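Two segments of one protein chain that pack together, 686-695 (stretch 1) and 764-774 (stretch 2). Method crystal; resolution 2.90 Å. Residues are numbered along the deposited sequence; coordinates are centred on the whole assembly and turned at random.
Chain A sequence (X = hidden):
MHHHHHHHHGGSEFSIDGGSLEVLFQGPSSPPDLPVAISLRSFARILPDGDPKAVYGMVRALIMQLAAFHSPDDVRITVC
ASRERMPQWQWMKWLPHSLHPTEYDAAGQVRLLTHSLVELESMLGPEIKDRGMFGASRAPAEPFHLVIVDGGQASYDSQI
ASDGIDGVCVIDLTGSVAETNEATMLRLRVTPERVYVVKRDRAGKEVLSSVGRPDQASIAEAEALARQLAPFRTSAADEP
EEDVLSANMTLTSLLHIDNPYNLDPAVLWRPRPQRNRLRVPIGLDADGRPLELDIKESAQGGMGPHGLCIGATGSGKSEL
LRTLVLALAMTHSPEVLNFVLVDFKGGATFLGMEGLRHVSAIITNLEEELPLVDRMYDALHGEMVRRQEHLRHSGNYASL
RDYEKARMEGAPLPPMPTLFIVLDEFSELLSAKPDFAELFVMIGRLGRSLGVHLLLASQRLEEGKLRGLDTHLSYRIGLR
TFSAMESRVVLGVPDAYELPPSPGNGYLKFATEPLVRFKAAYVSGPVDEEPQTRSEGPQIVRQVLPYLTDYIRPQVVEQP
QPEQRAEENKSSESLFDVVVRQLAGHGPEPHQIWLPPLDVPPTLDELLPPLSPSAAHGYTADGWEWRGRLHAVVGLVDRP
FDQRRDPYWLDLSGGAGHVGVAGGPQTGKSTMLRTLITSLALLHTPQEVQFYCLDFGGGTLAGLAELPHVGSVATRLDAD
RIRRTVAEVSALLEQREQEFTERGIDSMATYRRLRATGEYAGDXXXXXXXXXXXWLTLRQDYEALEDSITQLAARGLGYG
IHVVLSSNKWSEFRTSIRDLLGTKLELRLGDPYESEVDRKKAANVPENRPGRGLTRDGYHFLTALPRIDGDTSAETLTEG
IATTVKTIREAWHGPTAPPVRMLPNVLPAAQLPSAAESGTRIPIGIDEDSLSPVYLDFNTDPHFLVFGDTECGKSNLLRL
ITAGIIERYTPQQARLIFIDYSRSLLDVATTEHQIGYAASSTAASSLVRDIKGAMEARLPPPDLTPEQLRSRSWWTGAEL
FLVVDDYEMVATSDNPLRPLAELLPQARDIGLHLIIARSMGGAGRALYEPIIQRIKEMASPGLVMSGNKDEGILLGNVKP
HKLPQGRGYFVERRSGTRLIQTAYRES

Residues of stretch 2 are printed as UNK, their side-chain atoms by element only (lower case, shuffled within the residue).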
# COMPACT_ATOMS: atom_id res chain seq x y z
N PRO A 686 -2.47 -20.10 5.24
CA PRO A 686 -3.72 -19.52 5.77
C PRO A 686 -3.91 -19.73 7.27
O PRO A 686 -4.75 -19.06 7.87
CB PRO A 686 -4.80 -20.26 4.98
CG PRO A 686 -4.14 -20.62 3.70
CD PRO A 686 -2.72 -20.94 4.06
N GLN A 687 -3.15 -20.64 7.86
CA GLN A 687 -3.20 -20.86 9.30
C GLN A 687 -2.23 -19.93 10.03
O GLN A 687 -2.27 -19.81 11.25
CB GLN A 687 -2.87 -22.31 9.65
CG GLN A 687 -3.97 -23.30 9.32
CD GLN A 687 -3.66 -24.70 9.80
OE1 GLN A 687 -4.38 -25.25 10.63
NE2 GLN A 687 -2.58 -25.27 9.29
N GLU A 688 -1.37 -19.26 9.26
CA GLU A 688 -0.39 -18.35 9.84
C GLU A 688 -0.84 -16.90 9.72
O GLU A 688 -0.53 -16.08 10.58
CB GLU A 688 0.97 -18.54 9.15
CG GLU A 688 1.65 -19.86 9.48
CD GLU A 688 2.93 -20.07 8.70
OE1 GLU A 688 3.88 -20.64 9.26
OE2 GLU A 688 2.98 -19.68 7.51
N VAL A 689 -1.57 -16.59 8.66
CA VAL A 689 -2.10 -15.25 8.46
C VAL A 689 -3.56 -15.29 8.01
O VAL A 689 -3.99 -16.22 7.33
CB VAL A 689 -1.29 -14.45 7.42
CG1 VAL A 689 0.11 -14.17 7.95
CG2 VAL A 689 -1.22 -15.20 6.10
N GLN A 690 -4.33 -14.27 8.41
CA GLN A 690 -5.71 -14.13 7.96
C GLN A 690 -5.99 -12.67 7.61
O GLN A 690 -5.47 -11.76 8.23
CB GLN A 690 -6.68 -14.61 9.04
CG GLN A 690 -6.65 -16.11 9.30
CD GLN A 690 -5.59 -16.50 10.30
OE1 GLN A 690 -5.35 -15.79 11.28
NE2 GLN A 690 -4.95 -17.64 10.07
N PHE A 691 -6.83 -12.46 6.60
CA PHE A 691 -7.14 -11.12 6.13
C PHE A 691 -8.64 -10.84 6.13
O PHE A 691 -9.43 -11.65 5.65
CB PHE A 691 -6.57 -10.90 4.73
CG PHE A 691 -5.09 -11.09 4.64
CD1 PHE A 691 -4.55 -12.34 4.37
CD2 PHE A 691 -4.23 -10.03 4.82
CE1 PHE A 691 -3.19 -12.52 4.28
CE2 PHE A 691 -2.86 -10.20 4.74
CZ PHE A 691 -2.34 -11.45 4.47
N TYR A 692 -9.02 -9.69 6.68
CA TYR A 692 -10.41 -9.27 6.70
C TYR A 692 -10.50 -7.83 6.21
O TYR A 692 -10.00 -6.91 6.84
CB TYR A 692 -10.99 -9.42 8.11
CG TYR A 692 -10.93 -10.84 8.61
CD1 TYR A 692 -9.82 -11.31 9.29
CD2 TYR A 692 -11.98 -11.72 8.38
CE1 TYR A 692 -9.76 -12.62 9.74
CE2 TYR A 692 -11.93 -13.02 8.83
CZ TYR A 692 -10.81 -13.47 9.51
OH TYR A 692 -10.76 -14.76 9.96
N CYS A 693 -11.16 -7.65 5.06
CA CYS A 693 -11.05 -6.41 4.32
C CYS A 693 -12.32 -5.57 4.32
O CYS A 693 -13.44 -6.09 4.31
CB CYS A 693 -10.65 -6.70 2.88
SG CYS A 693 -9.24 -7.82 2.72
N LEU A 694 -12.13 -4.25 4.34
CA LEU A 694 -13.21 -3.29 4.16
C LEU A 694 -12.92 -2.48 2.91
O LEU A 694 -12.27 -1.44 2.97
CB LEU A 694 -13.33 -2.37 5.38
CG LEU A 694 -14.22 -2.79 6.55
CD1 LEU A 694 -13.88 -4.19 7.04
CD2 LEU A 694 -14.09 -1.79 7.69
N ASP A 695 -13.40 -2.97 1.77
CA ASP A 695 -13.05 -2.34 0.50
C ASP A 695 -13.79 -1.02 0.30
O ASP A 695 -14.92 -0.99 -0.17
CB ASP A 695 -13.35 -3.28 -0.67
CG ASP A 695 -12.55 -2.93 -1.91
OD1 ASP A 695 -12.20 -1.74 -2.08
OD2 ASP A 695 -12.27 -3.84 -2.72
N UNK A 764 -7.36 -20.48 17.05
CA UNK A 764 -7.81 -20.86 15.73
C UNK A 764 -7.33 -19.84 14.72
O UNK A 764 -7.48 -20.02 13.51
N UNK A 765 -6.75 -18.76 15.24
CA UNK A 765 -6.22 -17.69 14.40
C UNK A 765 -4.71 -17.63 14.48
O UNK A 765 -4.10 -18.19 15.38
c UNK A 765 -8.27 -16.19 14.56
c UNK A 765 -9.21 -16.48 15.53
c UNK A 765 -8.71 -15.73 13.33
c UNK A 765 -10.55 -16.33 15.28
c UNK A 765 -6.81 -16.34 14.83
c UNK A 765 -10.06 -15.59 13.07
c UNK A 765 -10.98 -15.89 14.05
N UNK A 766 -4.11 -16.94 13.51
CA UNK A 766 -2.68 -16.66 13.54
C UNK A 766 -2.48 -15.16 13.67
O UNK A 766 -2.95 -14.55 14.63
N UNK A 767 -1.79 -14.57 12.70
CA UNK A 767 -1.68 -13.12 12.63
C UNK A 767 -2.82 -12.57 11.78
O UNK A 767 -2.89 -12.83 10.58
o UNK A 767 1.39 -13.89 13.17
o UNK A 767 1.08 -11.79 13.73
c UNK A 767 -0.33 -12.70 12.05
c UNK A 767 0.79 -12.80 13.05
N UNK A 768 -3.71 -11.81 12.41
CA UNK A 768 -4.88 -11.29 11.72
C UNK A 768 -4.64 -9.88 11.19
O UNK A 768 -4.12 -9.02 11.89
c UNK A 768 -7.35 -10.88 11.88
c UNK A 768 -6.10 -11.29 12.65
c UNK A 768 -6.29 -12.66 13.25
N UNK A 769 -5.02 -9.66 9.93
CA UNK A 769 -4.85 -8.36 9.30
C UNK A 769 -6.19 -7.75 8.92
O UNK A 769 -6.94 -8.31 8.13
c UNK A 769 -0.92 -10.61 8.75
c UNK A 769 -0.26 -8.32 8.77
c UNK A 769 -2.56 -8.90 8.35
c UNK A 769 -2.22 -10.23 8.48
c UNK A 769 -1.56 -7.95 8.49
c UNK A 769 0.06 -9.65 8.90
c UNK A 769 -3.97 -8.49 8.05
N UNK A 770 -6.49 -6.59 9.50
CA UNK A 770 -7.70 -5.85 9.18
C UNK A 770 -7.40 -4.78 8.14
O UNK A 770 -6.70 -3.81 8.43
c UNK A 770 -8.31 -5.23 10.43
c UNK A 770 -9.56 -4.37 10.22
c UNK A 770 -10.70 -5.21 9.68
c UNK A 770 -9.96 -3.70 11.52
N UNK A 771 -7.93 -4.95 6.93
CA UNK A 771 -7.63 -4.05 5.83
C UNK A 771 -8.77 -3.08 5.54
O UNK A 771 -9.91 -3.50 5.35
c UNK A 771 -7.30 -4.83 4.55
c UNK A 771 -6.85 -3.88 3.46
c UNK A 771 -6.23 -5.87 4.82
N UNK A 772 -8.45 -1.79 5.51
CA UNK A 772 -9.42 -0.77 5.13
C UNK A 772 -8.86 0.02 3.95
O UNK A 772 -7.78 0.60 4.03
c UNK A 772 -10.69 1.27 5.84
c UNK A 772 -10.32 -0.59 7.46
c UNK A 772 -9.73 0.18 6.29
N UNK A 773 -9.61 0.04 2.85
CA UNK A 773 -9.11 0.63 1.61
C UNK A 773 -9.15 2.16 1.63
O UNK A 773 -8.19 2.82 1.24
o UNK A 773 -8.13 0.88 -0.96
c UNK A 773 -9.13 0.13 -0.88
o UNK A 773 -9.50 -0.60 -1.81
c UNK A 773 -9.92 0.11 0.42
N UNK A 774 -10.26 2.73 2.09
CA UNK A 774 -10.38 4.18 2.20
C UNK A 774 -10.82 4.58 3.60
O UNK A 774 -12.00 4.54 3.93
n UNK A 774 -11.64 6.67 -0.22
c UNK A 774 -11.37 4.72 1.17
c UNK A 774 -11.26 6.22 0.97
o UNK A 774 -10.86 6.96 1.86

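Position 764 has no side-chain atoms. Its phi/psi of 98/-7 would jam a CB against the preceding carbonyl O. It makes no contact with stretch 1. It is Gly764.

Position 765 has one carbon followed by a ring of six carbons, with no oxygen. The ring edge lies near Gln690 OE1 and Tyr692 OH. This is Phe765.

Position 766 has no side-chain atoms. A CB would sit 2.5 Å from Glu688 O and 2.8 Å from Gln687 O, both clashes. Its N donates a hydrogen bond to Gln690 OE1, 2.8 Å away. It is Gly766.

Position 767 has two carbons, the second carrying two oxygens. Its CB is 4.4 Å from Val689 CG1, and both oxygens are hydrogen-bonded elsewhere in the structure. That is a short carboxylate, so Asp767.

Position 768 has one carbon carrying two others. One of these two lies 3.6 Å from Tyr692 CD1, at the edge of that ring. This is Val768.

Position 769 has one carbon and a six-carbon ring without a hydroxyl oxygen. A ring carbon is 3.8 Å from Val689 CG1. The ring is nearly parallel to that of Phe691, but the two are slid apart and barely overlap. This is Phe769.

Position 770 has four carbons, forked at the second. One terminal carbon is 3.4 Å from Tyr692 O and 4.3 Å from Leu694 CD1. This is Leu770.

Position 771 has three carbons, forked at the first. Its CB is 4.0 Å from Cys693 SG. This is Val771.

Position 772 has the same three-carbon fork. One branch carbon is 4.0 Å from Leu694 CD2. This is Val772.

Position 773 has two carbons, the second with two oxygens. One oxygen is 2.9 Å from Asp695 OD1. Both are carboxylate oxygens and so acceptors; this is a close approach of like charges, not a hydrogen bond. The residue is Asp773.

Position 774 has two carbons, the second with one oxygen and one nitrogen. It caps a backbone N just past the stretch and does not contact stretch 1. The terminal amide indicates Asn774.

The contact is a pair of parallel strands. Backbone hydrogen bonds run from Asp767 N to Glu688 O (2.9 Å) through Asp773 N to Leu694 O (3.0 Å). Side chains alternate between the faces: Val689, Phe691 and Cys693 join Asp767, Phe769 and Val771, while the others lie opposite. Gln690 also ties the strand entrance together: its NE2 donates to Pro686 O at 2.6 Å while its OE1 accepts from Gly766.

Stretch 2 764-774: GFGDVFLVVDN
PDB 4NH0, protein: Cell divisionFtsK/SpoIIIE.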